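Local coordinates for thrombospondin related anonymous protein (Plasmodium falciparum, PDB 4F1J) that probably serves as a cell-surface adhesion protein of the malaria parasite, here represented by its magnesium-loaded von Willebrand factor A domain, at residues K35-Q38 against Q39-L42. Numbering follows the deposited sequence.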
ATOM      1  N   LYS A  35       0.226 -12.266  -0.578  1.00 11.29           N
ATOM      2  CA  LYS A  35      -1.078 -12.530  -1.156  1.00 11.73           C
ATOM      3  C   LYS A  35      -1.590 -11.315  -1.949  1.00 11.46           C
ATOM      4  O   LYS A  35      -2.231 -11.468  -2.966  1.00 10.85           O
ATOM      5  CB  LYS A  35      -2.092 -12.941  -0.072  1.00 12.45           C
ATOM      6  CG  LYS A  35      -3.410 -13.452  -0.645  1.00 13.07           C
ATOM      7  CD  LYS A  35      -4.157 -14.332   0.291  1.00 14.35           C
ATOM      8  CE  LYS A  35      -5.481 -14.807  -0.341  1.00 17.32           C
ATOM      9  NZ  LYS A  35      -6.263 -15.725   0.542  1.00 19.85           N
ATOM     10  N   LEU A  36      -1.292 -10.106  -1.498  1.00 10.90           N
ATOM     11  CA  LEU A  36      -1.708  -8.910  -2.227  1.00 10.82           C
ATOM     12  C   LEU A  36      -1.069  -8.925  -3.612  1.00 11.21           C
ATOM     13  O   LEU A  36      -1.761  -8.746  -4.641  1.00 11.38           O
ATOM     14  CB  LEU A  36      -1.282  -7.663  -1.438  1.00 11.27           C
ATOM     15  CG  LEU A  36      -1.577  -6.282  -2.044  1.00 11.73           C
ATOM     16  CD1 LEU A  36      -1.524  -5.283  -0.888  1.00 11.16           C
ATOM     17  CD2 LEU A  36      -0.647  -5.799  -3.187  1.00 12.19           C
ATOM     18  N   ILE A  37       0.233  -9.187  -3.639  1.00 10.97           N
ATOM     19  CA  ILE A  37       0.994  -9.256  -4.886  1.00 12.08           C
ATOM     20  C   ILE A  37       0.468 -10.359  -5.789  1.00 12.08           C
ATOM     21  O   ILE A  37       0.400 -10.192  -7.010  1.00 11.63           O
ATOM     22  CB  ILE A  37       2.494  -9.376  -4.603  1.00 12.49           C
ATOM     23  CG1 ILE A  37       2.984  -8.018  -4.078  1.00 14.54           C
ATOM     24  CG2 ILE A  37       3.286  -9.866  -5.858  1.00 13.46           C
ATOM     25  CD1 ILE A  37       4.334  -8.035  -3.403  1.00 14.33           C
ATOM     26  N   GLN A  38       0.004 -11.452  -5.193  1.00 12.22           N
ATOM     27  CA  GLN A  38      -0.647 -12.500  -5.991  1.00 12.97           C
ATOM     28  C   GLN A  38      -1.952 -12.065  -6.692  1.00 12.40           C
ATOM     29  O   GLN A  38      -2.395 -12.745  -7.610  1.00 12.21           O
ATOM     30  CB  GLN A  38      -0.909 -13.727  -5.143  1.00 13.83           C
ATOM     31  CG  GLN A  38       0.361 -14.420  -4.784  1.00 16.59           C
ATOM     32  CD  GLN A  38       0.140 -15.586  -3.871  1.00 22.74           C
ATOM     33  OE1 GLN A  38      -0.675 -15.522  -2.950  1.00 26.83           O
ATOM     34  NE2 GLN A  38       0.874 -16.670  -4.116  1.00 27.00           N
ATOM     35  N   GLN A  39      -2.550 -10.945  -6.269  1.00 11.08           N
ATOM     36  CA  GLN A  39      -3.741 -10.417  -6.898  1.00 10.57           C
ATOM     37  C   GLN A  39      -3.431  -9.580  -8.129  1.00 10.54           C
ATOM     38  O   GLN A  39      -4.355  -9.100  -8.752  1.00 11.94           O
ATOM     39  CB  GLN A  39      -4.537  -9.531  -5.932  1.00 11.57           C
ATOM     40  CG  GLN A  39      -4.864 -10.184  -4.564  1.00 11.67           C
ATOM     41  CD  GLN A  39      -5.454 -11.567  -4.704  1.00 13.41           C
ATOM     42  OE1 GLN A  39      -6.485 -11.754  -5.374  1.00 15.19           O
ATOM     43  NE2 GLN A  39      -4.827 -12.548  -4.064  1.00 11.97           N
ATOM     44  N   LEU A  40      -2.157  -9.366  -8.427  1.00 10.52           N
ATOM     45  CA  LEU A  40      -1.735  -8.427  -9.475  1.00 10.54           C
ATOM     46  C   LEU A  40      -1.172  -9.150 -10.674  1.00 10.46           C
ATOM     47  O   LEU A  40      -0.294 -10.012 -10.525  1.00 12.01           O
ATOM     48  CB  LEU A  40      -0.626  -7.521  -8.948  1.00 11.31           C
ATOM     49  CG  LEU A  40      -0.861  -6.848  -7.587  1.00 10.48           C
ATOM     50  CD1 LEU A  40       0.391  -6.064  -7.193  1.00 11.42           C
ATOM     51  CD2 LEU A  40      -2.067  -5.967  -7.641  1.00 10.57           C
ATOM     52  N   ASN A  41      -1.601  -8.726 -11.865  1.00 11.10           N
ATOM     53  CA  ASN A  41      -0.907  -9.136 -13.076  1.00 11.84           C
ATOM     54  C   ASN A  41       0.308  -8.256 -13.324  1.00 11.34           C
ATOM     55  O   ASN A  41       0.232  -7.254 -14.053  1.00 11.99           O
ATOM     56  CB  ASN A  41      -1.835  -9.137 -14.289  1.00 12.53           C
ATOM     57  CG  ASN A  41      -1.120  -9.601 -15.525  1.00 12.51           C
ATOM     58  OD1 ASN A  41      -0.087 -10.258 -15.420  1.00 14.70           O
ATOM     59  ND2 ASN A  41      -1.610  -9.194 -16.705  1.00 16.56           N
ATOM     60  N   LEU A  42       1.425  -8.598 -12.691  1.00 11.62           N
ATOM     61  CA  LEU A  42       2.672  -7.873 -12.906  1.00 11.57           C
ATOM     62  C   LEU A  42       3.179  -8.218 -14.306  1.00 12.95           C
ATOM     63  O   LEU A  42       3.330  -9.387 -14.644  1.00 12.15           O
ATOM     64  CB  LEU A  42       3.723  -8.206 -11.858  1.00 12.49           C
ATOM     65  CG  LEU A  42       3.360  -7.802 -10.418  1.00 11.22           C
ATOM     66  CD1 LEU A  42       4.575  -7.962  -9.507  1.00 11.71           C
ATOM     67  CD2 LEU A  42       2.783  -6.359 -10.281  1.00  8.47           C
TER
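Gln39 folds its side chain back over the C-terminal part of helix 22-38 and points its amide N-H at the carbonyl of Lys35, NE2 lying 3.0 Å from Lys35 O. The bend comes at chi2 (-49°), after a first torsion that places CG beside the residue's own backbone N; together they bring the amide round to the carbonyl four residues back. The N-H points nearly straight at the oxygen (160°), which lies close to the amide plane of Gln39, while the donor is tilted out of the carbonyl plane of Lys35. The backbone N of Gln39 reaches that oxygen only weakly and bonds chiefly to Leu36 O, at 2.8 Å. Next along, Leu40 N donates to Ile37 O at 3.0 Å, so both strong backbone bonds reach three residues back, and Ile37 to Leu40 form a type I beta turn. The aliphatic stem of Lys35 passes beside the same amide, CG 3.8 Å from Gln39 NE2, before NZ goes on to bond Lys185 O. On the inner side, Leu36 CD2 meets Leu40 CD1 at 4.1 Å, their side chains set at a slant to each other, and Met192 of helix 184-200 packs against both leucines. Ile37 CG2 faces Leu42 CD1 at 4.3 Å, the pair lying between helix 72-80 and strand 47-54 of the Rossmann-like domain. Away from both magnesium sites, the Gln39 amide thus gives Lys35 O a strong bond where the backbone N-H four residues on offers only a weak one, while the four buried aliphatic residues pack on the inner side.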